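Local coordinates for protein multi-copper Oxidase CueO (Ochrobactrum, PDB 6EVG) that probably oxidises phenolic substrates as a laccase-like multicopper oxidase, with activity towards lignin model compounds and lignosulfonate, at residues H131-G136 against P485-C490; D239-L244 against E280-L285; A404-P407 against D411-D414. One frame throughout, in Å; residues are numbered along the deposited sequence.

In the fold
The three contacts are spread over the cupredoxin-type beta domains of a single chain. Contact 1 opens first and closes last: it ties the loop after strand 126-131, in the N-terminal domain, to strand 486-490 of the C-terminal domain beside the copper site, where multicopper oxidases build their trinuclear centre. Contacts 2 and 3 follow one another in between. Contact 2 stays within the middle domain, joining the loop into strand 243-248 of one sheet to the start of strand 282-287 of the other, its centre about 35 Å from that of contact 1. Contact 3, in a surface loop before strand 415-417, lies about 13 Å from contact 1 between centres and touches it through I413 and P485.

Contact 1: H131-G136 against P485-C490; sequences HPHLHG and PFMFHC. With CU (copper (II) ion), chain B.
H133 and H489 bring their imidazoles together between the first and last domains. With CG anti to the backbone N (chi1 -173°), the H133 ring extends towards strand 486-490, and its CE1 sits over one face of the H489 ring, 3.5 Å from H489 NE2; the planes differ by 30° but are slid apart, so the rings hardly overlap. M487 SD instead lies in the H133 ring plane, at the edge, 3.4 Å from H133 NE2.

Behind this shell, H489 ND1 donates a nearly straight 2.8 Å bond (170°) to C490 O, which fixes the ring's rotation. In multicopper oxidases histidines of such HXH and HCH motifs ligate the trinuclear cluster, and H131, H133 and H489 probably correspond to them; in this model H131 NE2 and H489 NE2 hydrogen-bond to H93 and H439 instead. C490 binds copper through SG at 2.2 Å with H434 and H495, a Cys-His-His site of the type 1 (blue) kind, as in other multicopper oxidases.

Strand 486-490 runs between strands 434-438 and 501-506, M501 of the latter touches H133, and helix 493-497 lays E496 against both H133 and H489.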
loop_
_atom_site.group_PDB
_atom_site.type_symbol
_atom_site.label_atom_id
_atom_site.label_comp_id
_atom_site.label_asym_id
_atom_site.label_seq_id
_atom_site.Cartn_x
_atom_site.Cartn_y
_atom_site.Cartn_z
ATOM N N HIS A 131 -0.271 -7.597 -4.039
ATOM C CA HIS A 131 -1.713 -7.824 -3.912
ATOM C C HIS A 131 -2.271 -7.956 -5.326
ATOM O O HIS A 131 -1.603 -7.589 -6.291
ATOM C CB HIS A 131 -2.352 -6.642 -3.174
ATOM C CG HIS A 131 -2.101 -5.333 -3.852
ATOM N ND1 HIS A 131 -2.824 -4.904 -4.950
ATOM C CD2 HIS A 131 -1.138 -4.420 -3.668
ATOM C CE1 HIS A 131 -2.326 -3.735 -5.339
ATOM N NE2 HIS A 131 -1.323 -3.398 -4.549
ATOM N N PRO A 132 -3.506 -8.424 -5.455
ATOM C CA PRO A 132 -4.081 -8.591 -6.824
ATOM C C PRO A 132 -4.288 -7.251 -7.480
ATOM O O PRO A 132 -4.522 -6.215 -6.840
ATOM C CB PRO A 132 -5.421 -9.273 -6.576
ATOM C CG PRO A 132 -5.233 -9.972 -5.241
ATOM C CD PRO A 132 -4.399 -9.004 -4.467
ATOM N N HIS A 133 -4.246 -7.259 -8.800
ATOM C CA HIS A 133 -4.546 -6.078 -9.601
ATOM C C HIS A 133 -5.254 -6.603 -10.846
ATOM O O HIS A 133 -4.645 -7.219 -11.730
ATOM C CB HIS A 133 -3.300 -5.259 -9.951
ATOM C CG HIS A 133 -3.668 -3.974 -10.616
ATOM N ND1 HIS A 133 -4.301 -2.954 -9.937
ATOM C CD2 HIS A 133 -3.569 -3.578 -11.900
ATOM C CE1 HIS A 133 -4.561 -1.981 -10.798
ATOM N NE2 HIS A 133 -4.140 -2.344 -12.008
ATOM N N LEU A 134 -6.559 -6.370 -10.898
ATOM C CA LEU A 134 -7.429 -6.984 -11.863
ATOM C C LEU A 134 -8.334 -5.930 -12.509
ATOM O O LEU A 134 -8.448 -4.799 -12.034
ATOM C CB LEU A 134 -8.273 -8.071 -11.169
ATOM C CG LEU A 134 -7.453 -9.225 -10.581
ATOM C CD1 LEU A 134 -8.315 -10.050 -9.653
ATOM C CD2 LEU A 134 -6.851 -10.080 -11.671
ATOM N N HIS A 135 -9.042 -6.311 -13.554
ATOM C CA HIS A 135 -10.067 -5.502 -14.218
ATOM C C HIS A 135 -11.417 -5.825 -13.611
ATOM O O HIS A 135 -11.978 -6.894 -13.817
ATOM C CB HIS A 135 -10.028 -5.823 -15.706
ATOM C CG HIS A 135 -11.078 -5.102 -16.478
ATOM N ND1 HIS A 135 -11.553 -5.576 -17.685
ATOM C CD2 HIS A 135 -11.722 -3.945 -16.239
ATOM C CE1 HIS A 135 -12.494 -4.753 -18.113
ATOM N NE2 HIS A 135 -12.598 -3.738 -17.280
ATOM N N GLY A 136 -11.940 -4.914 -12.796
ATOM C CA GLY A 136 -13.253 -5.049 -12.204
ATOM C C GLY A 136 -13.409 -5.916 -10.977
ATOM O O GLY A 136 -14.456 -5.881 -10.322
ATOM N N PRO A 485 1.119 -2.989 -20.554
ATOM C CA PRO A 485 1.210 -1.601 -20.116
ATOM C C PRO A 485 1.299 -1.487 -18.607
ATOM O O PRO A 485 0.776 -2.323 -17.857
ATOM C CB PRO A 485 -0.078 -0.978 -20.628
ATOM C CG PRO A 485 -1.006 -2.114 -20.758
ATOM C CD PRO A 485 -0.189 -3.292 -21.140
ATOM N N PHE A 486 1.933 -0.399 -18.139
ATOM C CA PHE A 486 1.798 -0.012 -16.720
ATOM C C PHE A 486 0.503 0.760 -16.550
ATOM O O PHE A 486 -0.177 1.092 -17.541
ATOM C CB PHE A 486 3.031 0.779 -16.283
ATOM C CG PHE A 486 4.248 -0.038 -15.905
ATOM C CD1 PHE A 486 4.173 -1.110 -15.056
ATOM C CD2 PHE A 486 5.515 0.333 -16.374
ATOM C CE1 PHE A 486 5.333 -1.788 -14.647
ATOM C CE2 PHE A 486 6.646 -0.361 -16.010
ATOM C CZ PHE A 486 6.547 -1.431 -15.121
ATOM N N MET A 487 0.087 0.957 -15.333
ATOM C CA MET A 487 -1.186 1.559 -15.020
ATOM C C MET A 487 -1.022 2.655 -14.002
ATOM O O MET A 487 -0.070 2.644 -13.229
ATOM C CB MET A 487 -2.167 0.512 -14.530
ATOM C CG MET A 487 -2.252 -0.602 -15.643
ATOM S SD MET A 487 -3.369 -1.895 -15.273
ATOM C CE MET A 487 -4.731 -1.262 -16.016
ATOM N N PHE A 488 -1.991 3.558 -13.963
ATOM C CA PHE A 488 -2.139 4.529 -12.889
ATOM C C PHE A 488 -3.597 4.628 -12.558
ATOM O O PHE A 488 -4.457 4.528 -13.448
ATOM C CB PHE A 488 -1.449 5.854 -13.208
ATOM C CG PHE A 488 -1.966 6.586 -14.421
ATOM C CD1 PHE A 488 -1.501 6.262 -15.672
ATOM C CD2 PHE A 488 -2.828 7.684 -14.343
ATOM C CE1 PHE A 488 -1.887 6.997 -16.826
ATOM C CE2 PHE A 488 -3.222 8.396 -15.475
ATOM C CZ PHE A 488 -2.740 8.049 -16.716
ATOM N N HIS A 489 -3.925 4.865 -11.279
ATOM C CA HIS A 489 -5.301 4.719 -10.858
ATOM C C HIS A 489 -5.501 5.287 -9.462
ATOM O O HIS A 489 -4.557 5.522 -8.733
ATOM C CB HIS A 489 -5.745 3.225 -10.915
ATOM C CG HIS A 489 -4.884 2.293 -10.122
ATOM N ND1 HIS A 489 -5.180 1.951 -8.825
ATOM C CD2 HIS A 489 -3.762 1.612 -10.434
ATOM C CE1 HIS A 489 -4.255 1.093 -8.391
ATOM N NE2 HIS A 489 -3.354 0.906 -9.333
ATOM N N CYS A 490 -6.779 5.354 -9.094
ATOM C CA CYS A 490 -7.170 5.551 -7.705
ATOM C C CYS A 490 -7.018 4.222 -6.994
ATOM O O CYS A 490 -7.373 3.169 -7.521
ATOM C CB CYS A 490 -8.579 6.063 -7.612
ATOM S SG CYS A 490 -9.076 6.353 -5.902
HETATM CU CU CU B . -11.001 7.323 -5.896
#

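Contact 2: D239-L244 against E280-L285; sequences DNRPLL and EATDLL
The guanidinium of R241 has T282 CG2 over one face, 3.8 Å above its plane and towards the rim, while its edges meet the D239 carboxylate, the E280 carbonyl and a water. The site lies between the two sheets of the middle cupredoxin-type domain, near where R241 leads into strand 243-248 of one and T282 opens strand 282-287 of the other.

An Asx turn shapes the first segment, with D239 OD1 accepting from R241 N, which meets it from above the carboxylate plane. The same carboxylate takes the arginine side-on. R241 NE donates to D239 OD1 at 3.0 Å and R241 NH2 to D239 OD2 at 2.7 Å, both oxygens using their syn lone pairs and both lying close to the guanidinium plane. A bend at chi3 (72°) folds the arginine chain back towards D239 for this salt bridge, which in turn fixes the rotation of the guanidinium against the T282 methyl.

Across the contact, direct polar contact is slight: R241 NH2 makes a weak 3.3 Å bond to E280 O (144°). Two waters strengthen the join. One accepts from R241 NH1 at 2.7 Å and donates to E280 O; the other donates to D239 OD2 and A281 O. R241 NH1 also has a weak bond to D275 O, and F276 packs against both R241 and T282. The E280 carboxylate turns away from the arginine, leaving its backbone carbonyl to do the work.

The T282 hydroxyl is engaged elsewhere: its OG1 stands 3.6 Å from D239 OD1 but is hydrogen-bonded to S238 OG.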
loop_
_atom_site.group_PDB
_atom_site.type_symbol
_atom_site.label_atom_id
_atom_site.label_comp_id
_atom_site.label_asym_id
_atom_site.label_seq_id
_atom_site.Cartn_x
_atom_site.Cartn_y
_atom_site.Cartn_z
ATOM N N ASP A 239 -1.052 8.713 24.090
ATOM C CA ASP A 239 -0.353 9.737 24.854
ATOM C C ASP A 239 0.377 10.718 23.963
ATOM O O ASP A 239 1.223 11.504 24.457
ATOM C CB ASP A 239 0.565 9.115 25.887
ATOM C CG ASP A 239 1.667 8.333 25.309
ATOM O OD1 ASP A 239 1.897 8.272 24.069
ATOM O OD2 ASP A 239 2.345 7.684 26.166
ATOM N N ASN A 240 0.073 10.746 22.670
ATOM C CA ASN A 240 0.628 11.724 21.768
ATOM C C ASN A 240 2.100 11.700 21.580
ATOM O O ASN A 240 2.675 12.645 21.056
ATOM C CB ASN A 240 0.141 13.159 22.096
ATOM C CG ASN A 240 -1.365 13.258 22.049
ATOM O OD1 ASN A 240 -2.004 12.946 21.022
ATOM N ND2 ASN A 240 -1.941 13.704 23.154
ATOM N N ARG A 241 2.762 10.590 21.923
ATOM C CA ARG A 241 4.210 10.546 21.712
ATOM C C ARG A 241 4.521 10.587 20.237
ATOM O O ARG A 241 3.763 10.119 19.383
ATOM C CB ARG A 241 4.828 9.351 22.434
ATOM C CG ARG A 241 4.502 8.010 21.821
ATOM C CD ARG A 241 5.134 6.859 22.596
ATOM N NE ARG A 241 4.448 6.687 23.869
ATOM C CZ ARG A 241 4.809 5.800 24.743
ATOM N NH1 ARG A 241 5.859 5.013 24.485
ATOM N NH2 ARG A 241 4.079 5.650 25.814
ATOM N N PRO A 242 5.671 11.151 19.886
ATOM C CA PRO A 242 5.967 11.360 18.468
ATOM C C PRO A 242 6.194 10.049 17.716
ATOM O O PRO A 242 6.758 9.081 18.256
ATOM C CB PRO A 242 7.261 12.198 18.492
ATOM C CG PRO A 242 7.729 12.174 19.818
ATOM C CD PRO A 242 6.680 11.782 20.755
ATOM N N LEU A 243 5.774 10.074 16.473
ATOM C CA LEU A 243 6.071 9.061 15.471
ATOM C C LEU A 243 7.170 9.633 14.597
ATOM O O LEU A 243 6.897 10.590 13.836
ATOM C CB LEU A 243 4.855 8.650 14.678
ATOM C CG LEU A 243 3.544 8.341 15.454
ATOM C CD1 LEU A 243 2.437 8.122 14.441
ATOM C CD2 LEU A 243 3.685 7.419 16.604
ATOM N N LEU A 244 8.391 9.119 14.692
ATOM C CA LEU A 244 9.481 9.658 13.905
ATOM C C LEU A 244 9.461 8.978 12.517
ATOM O O LEU A 244 9.812 7.809 12.402
ATOM C CB LEU A 244 10.829 9.459 14.586
ATOM C CG LEU A 244 12.038 9.981 13.780
ATOM C CD1 LEU A 244 11.993 11.501 13.651
ATOM C CD2 LEU A 244 13.299 9.547 14.454
ATOM N N GLU A 280 5.718 2.908 29.557
ATOM C CA GLU A 280 4.256 3.033 29.668
ATOM C C GLU A 280 3.497 2.413 28.463
ATOM O O GLU A 280 3.922 2.683 27.269
ATOM C CB GLU A 280 3.894 4.523 29.760
ATOM C CG GLU A 280 4.524 5.238 30.953
ATOM C CD GLU A 280 4.067 4.681 32.329
ATOM O OE1 GLU A 280 2.984 4.047 32.395
ATOM O OE2 GLU A 280 4.769 4.869 33.362
ATOM N N ALA A 281 2.402 1.625 28.745
ATOM C CA ALA A 281 1.517 1.104 27.697
ATOM C C ALA A 281 0.808 2.224 26.987
ATOM O O ALA A 281 0.576 3.276 27.572
ATOM C CB ALA A 281 0.478 0.151 28.211
ATOM N N THR A 282 0.496 2.010 25.692
ATOM C CA THR A 282 -0.127 3.057 24.920
ATOM C C THR A 282 -0.902 2.429 23.801
ATOM O O THR A 282 -0.534 1.359 23.306
ATOM C CB THR A 282 0.872 4.093 24.391
ATOM O OG1 THR A 282 0.193 5.173 23.740
ATOM C CG2 THR A 282 1.902 3.520 23.510
ATOM N N ASP A 283 -1.983 3.102 23.401
ATOM C CA ASP A 283 -2.849 2.592 22.318
ATOM C C ASP A 283 -2.603 3.343 21.022
ATOM O O ASP A 283 -2.417 4.548 21.016
ATOM C CB ASP A 283 -4.321 2.735 22.722
ATOM C CG ASP A 283 -4.672 1.876 23.929
ATOM O OD1 ASP A 283 -4.182 0.775 24.064
ATOM O OD2 ASP A 283 -5.452 2.353 24.779
ATOM N N LEU A 284 -2.644 2.615 19.911
ATOM C CA LEU A 284 -2.678 3.226 18.571
ATOM C C LEU A 284 -4.118 3.473 18.214
ATOM O O LEU A 284 -4.955 2.567 18.310
ATOM C CB LEU A 284 -2.025 2.274 17.553
ATOM C CG LEU A 284 -1.784 2.850 16.174
ATOM C CD1 LEU A 284 -0.675 3.893 16.155
ATOM C CD2 LEU A 284 -1.443 1.727 15.172
ATOM N N LEU A 285 -4.408 4.725 17.852
ATOM C CA LEU A 285 -5.734 5.225 17.563
ATOM C C LEU A 285 -5.800 5.800 16.164
ATOM O O LEU A 285 -4.764 6.240 15.633
ATOM C CB LEU A 285 -6.136 6.371 18.515
ATOM C CG LEU A 285 -5.973 6.030 20.024
ATOM C CD1 LEU A 285 -6.344 7.282 20.842
ATOM C CD2 LEU A 285 -6.863 4.908 20.447
HETATM O O HOH W 1 -0.016 5.935 27.565
HETATM O O HOH W 2 6.294 3.054 26.345
#

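Contact 3: A404-P407 against D411-D414; sequences AGKP and DRID
Segments 404-407 and 411-414 run near each other without backbone hydrogen bonds between them, A404 CA lying 6.8 Å from D414 CA and P407 CA 10.1 Å from R412 CA, and G405 sits at the centre of a gamma-turn-like bend closed by a weak bond from K406 N to A404 O.

R412 works in two directions. With its end it grips P407 O, NH1 at 3.1 Å and NH2 at 3.2 Å, both reaching the oxygen from the same face of the carbonyl plane; NH2 adds a weak bond to K406 O. Side-on, R412 NE and NH2 converge on D414 OD1, which lies in the guanidinium plane, 2.8 Å from R412 NE, and is met on its syn side somewhat out of the carboxylate plane. The bend at chi3 (72°) turns the guanidinium to serve both partners at once. A methionine in place of R412 would probably leave the D414 carboxylate without its countercharge and the carbonyls of K406 and P407 without these donors, freeing the loop to move.

K406 CB touches R412 NH1 at 3.6 Å, and A404 CB rests against the D414 carboxylate. A water donates to both A404 O and D414 OD1, while D414 OD2 accepts from Q503 N.

This is an irregular surface loop in which one arginine bridges two backbone carbonyls and an aspartate, leading into outer strand 415-417 beside 501-506 in the C-terminal cupredoxin-type domain.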
loop_
_atom_site.group_PDB
_atom_site.type_symbol
_atom_site.label_atom_id
_atom_site.label_comp_id
_atom_site.label_asym_id
_atom_site.label_seq_id
_atom_site.Cartn_x
_atom_site.Cartn_y
_atom_site.Cartn_z
ATOM N N ALA A 404 -8.486 9.396 -16.639
ATOM C CA ALA A 404 -7.940 9.949 -17.877
ATOM C C ALA A 404 -9.009 10.339 -18.873
ATOM O O ALA A 404 -8.939 9.997 -20.082
ATOM C CB ALA A 404 -6.922 9.016 -18.485
ATOM N N GLY A 405 -10.061 10.985 -18.396
ATOM C CA GLY A 405 -11.099 11.526 -19.331
ATOM C C GLY A 405 -12.244 10.599 -19.535
ATOM O O GLY A 405 -13.393 10.910 -19.251
ATOM N N LYS A 406 -11.934 9.417 -20.042
ATOM C CA LYS A 406 -12.906 8.332 -20.198
ATOM C C LYS A 406 -12.542 7.189 -19.237
ATOM O O LYS A 406 -11.377 6.986 -18.889
ATOM C CB LYS A 406 -12.848 7.774 -21.617
ATOM C CG LYS A 406 -13.431 8.734 -22.651
ATOM C CD LYS A 406 -13.499 8.074 -24.049
ATOM C CE LYS A 406 -14.029 8.957 -25.151
ATOM N NZ LYS A 406 -15.454 9.283 -24.940
ATOM N N PRO A 407 -13.553 6.395 -18.821
ATOM C CA PRO A 407 -13.271 5.223 -18.008
ATOM C C PRO A 407 -12.217 4.298 -18.599
ATOM O O PRO A 407 -12.143 4.142 -19.826
ATOM C CB PRO A 407 -14.645 4.560 -17.837
ATOM C CG PRO A 407 -15.617 5.675 -18.052
ATOM C CD PRO A 407 -14.983 6.500 -19.112
ATOM N N ASP A 411 -8.081 -1.876 -23.902
ATOM C CA ASP A 411 -7.434 -1.752 -25.198
ATOM C C ASP A 411 -6.907 -0.373 -25.508
ATOM O O ASP A 411 -6.422 -0.177 -26.618
ATOM C CB ASP A 411 -8.457 -2.202 -26.256
ATOM C CG ASP A 411 -8.766 -3.663 -26.157
ATOM O OD1 ASP A 411 -7.832 -4.445 -25.991
ATOM O OD2 ASP A 411 -9.938 -4.069 -26.192
ATOM N N ARG A 412 -7.009 0.576 -24.582
ATOM C CA ARG A 412 -6.641 1.971 -24.837
ATOM C C ARG A 412 -5.401 2.345 -24.023
ATOM O O ARG A 412 -5.364 2.151 -22.818
ATOM C CB ARG A 412 -7.795 2.894 -24.467
ATOM C CG ARG A 412 -7.558 4.346 -24.894
ATOM C CD ARG A 412 -8.695 5.249 -24.436
ATOM N NE ARG A 412 -8.673 5.464 -22.985
ATOM C CZ ARG A 412 -9.684 5.327 -22.125
ATOM N NH1 ARG A 412 -10.864 4.950 -22.499
ATOM N NH2 ARG A 412 -9.433 5.609 -20.839
ATOM N N ILE A 413 -4.433 2.921 -24.705
ATOM C CA ILE A 413 -3.256 3.486 -24.069
ATOM C C ILE A 413 -3.508 4.971 -23.862
ATOM O O ILE A 413 -3.706 5.732 -24.817
ATOM C CB ILE A 413 -1.968 3.252 -24.861
ATOM C CG1 ILE A 413 -1.717 1.756 -25.066
ATOM C CG2 ILE A 413 -0.788 3.976 -24.260
ATOM C CD1 ILE A 413 -1.623 0.960 -23.789
ATOM N N ASP A 414 -3.485 5.419 -22.624
ATOM C CA ASP A 414 -3.775 6.821 -22.271
ATOM C C ASP A 414 -2.572 7.741 -22.355
ATOM O O ASP A 414 -2.783 8.950 -22.545
ATOM C CB ASP A 414 -4.399 6.836 -20.869
ATOM C CG ASP A 414 -5.679 5.986 -20.817
ATOM O OD1 ASP A 414 -6.680 6.452 -21.358
ATOM O OD2 ASP A 414 -5.597 4.829 -20.338
HETATM O O HOH W 3 -7.300 8.905 -22.102
#